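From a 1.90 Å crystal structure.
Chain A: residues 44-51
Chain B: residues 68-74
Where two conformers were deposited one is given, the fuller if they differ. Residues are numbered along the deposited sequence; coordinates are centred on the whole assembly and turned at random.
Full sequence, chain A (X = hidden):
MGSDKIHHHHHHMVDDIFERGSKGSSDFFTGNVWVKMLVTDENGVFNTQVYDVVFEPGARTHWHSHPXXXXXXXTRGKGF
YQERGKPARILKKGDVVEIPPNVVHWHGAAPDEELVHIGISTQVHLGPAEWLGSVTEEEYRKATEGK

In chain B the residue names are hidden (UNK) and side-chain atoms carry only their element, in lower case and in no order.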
# COMPACT_ATOMS: atom_id res chain seq x y z
N GLY A 44 -4.91 4.90 15.84
CA GLY A 44 -6.13 4.29 15.31
C GLY A 44 -6.95 5.16 14.36
O GLY A 44 -8.12 4.90 14.16
N VAL A 45 -6.33 6.20 13.79
CA VAL A 45 -6.97 7.10 12.81
C VAL A 45 -7.45 6.33 11.55
O VAL A 45 -8.42 6.73 10.88
CB VAL A 45 -5.95 8.24 12.43
CG1 VAL A 45 -6.41 9.03 11.22
CG2 VAL A 45 -5.74 9.18 13.63
N PHE A 46 -6.81 5.21 11.25
CA PHE A 46 -6.99 4.54 9.96
C PHE A 46 -7.60 3.13 10.05
O PHE A 46 -8.12 2.62 9.06
CB PHE A 46 -5.65 4.50 9.19
CG PHE A 46 -5.12 5.87 8.85
CD1 PHE A 46 -5.57 6.56 7.75
CD2 PHE A 46 -4.18 6.48 9.67
CE1 PHE A 46 -5.12 7.87 7.48
CE2 PHE A 46 -3.71 7.75 9.38
CZ PHE A 46 -4.19 8.45 8.28
N ASN A 47 -7.54 2.51 11.23
CA ASN A 47 -7.96 1.09 11.41
C ASN A 47 -7.24 0.14 10.44
O ASN A 47 -7.76 -0.91 10.03
CB ASN A 47 -9.48 0.96 11.30
CG ASN A 47 -9.99 -0.33 11.90
OD1 ASN A 47 -9.36 -0.91 12.80
ND2 ASN A 47 -11.14 -0.80 11.40
N THR A 48 -6.01 0.52 10.10
CA THR A 48 -5.22 -0.13 9.06
C THR A 48 -3.74 0.02 9.42
O THR A 48 -3.32 1.08 9.85
CB THR A 48 -5.45 0.60 7.72
OG1 THR A 48 -6.85 0.72 7.47
CG2 THR A 48 -4.79 -0.09 6.55
N GLN A 49 -2.95 -1.03 9.25
CA GLN A 49 -1.52 -0.90 9.34
C GLN A 49 -0.91 -1.23 8.00
O GLN A 49 -1.49 -1.98 7.23
CB GLN A 49 -0.98 -1.79 10.43
CG GLN A 49 -1.30 -1.27 11.78
CD GLN A 49 -0.74 -2.15 12.86
OE1 GLN A 49 -0.79 -3.38 12.75
NE2 GLN A 49 -0.21 -1.54 13.91
N VAL A 50 0.24 -0.62 7.71
CA VAL A 50 0.93 -0.81 6.43
C VAL A 50 2.43 -1.03 6.73
O VAL A 50 3.03 -0.37 7.58
CB VAL A 50 0.74 0.40 5.48
CG1 VAL A 50 1.36 0.13 4.12
CG2 VAL A 50 -0.73 0.76 5.32
N TYR A 51 3.01 -2.00 6.02
CA TYR A 51 4.41 -2.33 6.22
C TYR A 51 5.03 -2.73 4.90
O TYR A 51 4.34 -3.02 3.94
CB TYR A 51 4.58 -3.43 7.28
CG TYR A 51 3.41 -4.35 7.28
CD1 TYR A 51 2.25 -4.04 8.00
CD2 TYR A 51 3.44 -5.52 6.54
CE1 TYR A 51 1.15 -4.86 7.96
CE2 TYR A 51 2.34 -6.36 6.51
CZ TYR A 51 1.21 -6.04 7.21
OH TYR A 51 0.15 -6.90 7.15
N UNK B 68 -13.10 8.60 5.70
CA UNK B 68 -12.07 7.68 6.22
C UNK B 68 -10.64 8.19 6.01
O UNK B 68 -10.38 9.00 5.13
N UNK B 69 -9.69 7.74 6.82
CA UNK B 69 -8.33 8.26 6.65
C UNK B 69 -7.77 7.67 5.35
O UNK B 69 -8.12 6.52 5.04
N UNK B 70 -6.94 8.44 4.61
CA UNK B 70 -6.24 7.95 3.40
C UNK B 70 -4.72 7.84 3.63
O UNK B 70 -4.14 8.61 4.43
o UNK B 70 -8.64 7.83 0.40
c UNK B 70 -6.43 8.87 2.21
n UNK B 70 -9.53 7.72 2.48
c UNK B 70 -8.70 8.24 1.56
c UNK B 70 -7.81 9.36 1.99
N UNK B 71 -4.10 6.88 2.92
CA UNK B 71 -2.64 6.65 3.00
C UNK B 71 -2.07 6.66 1.57
O UNK B 71 -2.54 5.95 0.68
c UNK B 71 -2.83 5.31 5.15
c UNK B 71 -2.30 5.31 3.71
c UNK B 71 -0.78 5.03 3.69
c UNK B 71 -2.92 3.95 5.79
N UNK B 72 -1.07 7.50 1.33
CA UNK B 72 -0.38 7.51 0.06
C UNK B 72 1.01 6.97 0.26
O UNK B 72 1.67 7.28 1.26
c UNK B 72 -1.13 11.15 -1.14
c UNK B 72 -2.70 9.22 -1.08
c UNK B 72 -1.50 9.85 -0.45
c UNK B 72 -0.29 8.93 -0.50
N UNK B 73 1.46 6.15 -0.69
CA UNK B 73 2.82 5.63 -0.71
C UNK B 73 3.41 5.97 -2.07
O UNK B 73 2.97 5.44 -3.09
c UNK B 73 1.86 2.23 0.86
c UNK B 73 2.20 3.68 0.80
c UNK B 73 4.33 3.66 -0.53
c UNK B 73 2.89 4.11 -0.52
N UNK B 74 4.41 6.86 -2.09
CA UNK B 74 5.01 7.36 -3.33
C UNK B 74 6.05 6.38 -3.84
O UNK B 74 7.01 6.04 -3.14
c UNK B 74 5.64 8.77 -3.12
c UNK B 74 6.19 9.28 -4.39
c UNK B 74 4.59 9.74 -2.62
O HOH W 1 -10.28 6.20 8.92

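Position 68 carries no atom beyond its backbone, and nothing of chain A lies against it. Absence of side-chain atoms makes it Gly B68.

Position 69 is equally bare, but here the bareness matters. Its CA sits 3.3 Å from CE1 of Phe A46, and a CB built at ideal geometry would point toward chain A and fall 2.3 Å from Phe A46 CD1, a clash. The aromatic ring occupies the space a side chain would need. This is Gly B69.

Position 70 has a chain of three carbons whose last carbon carries one oxygen and one nitrogen, a carboxamide. Its CA-to-CB bond points away from chain A, and what it offers the contact is its backbone O, 3.3 Å from Phe A46 CE1. It is Gln B70, whose NE2 donates to Gly B68 O at 3.1 Å, so the side chain folds back on the loop that precedes the strand; OE1 is satisfied elsewhere in the structure.

Position 71 shows four carbons, forked at the first, with one arm two carbons long. Its CA-to-CB bond points toward chain A, and the inner carbon of the long arm lies over a face of the Phe A46 ring. That branching is Ile B71. Its CG1 stands 4.3 Å from the ring centroid, 23° off the normal, a CH-pi contact, while CD1 reaches 3.9 Å from CG2 of Val A50.

Position 72 also has four carbons, but forked at the second, and the side chain is out of reach of chain A. It is Leu B72, set apart by the alternation of the strand.

Position 73 repeats the pattern of 71: four carbons, forked at the first, one arm two carbons long. Its CA-to-CB bond points toward chain A, and the end of the two-carbon arm meets Val A50. It is Ile B73, with CD1 3.9 Å from Val A50 CG1.

Position 74 has one carbon carrying two more, far from chain A: Val B74.

The contact runs on shape and apolar packing, with no direct hydrogen bond between the stretches. Phe A46 lays its ring where Gly B69 leaves room, and alternate strand residues Ile B71 and Ile B73 extend the greasy surface to Val A50. Thr A48 OG1 donates to Phe A46 O at 2.8 Å, a bond within chain A beside the ring. Polar continuity comes through one water, which donates to Val A45 O at 2.8 Å and accepts from Gly B69 N at 2.7 Å, bridging two backbone atoms 4.4 Å apart.

Chain B (68-74) GGQILIV
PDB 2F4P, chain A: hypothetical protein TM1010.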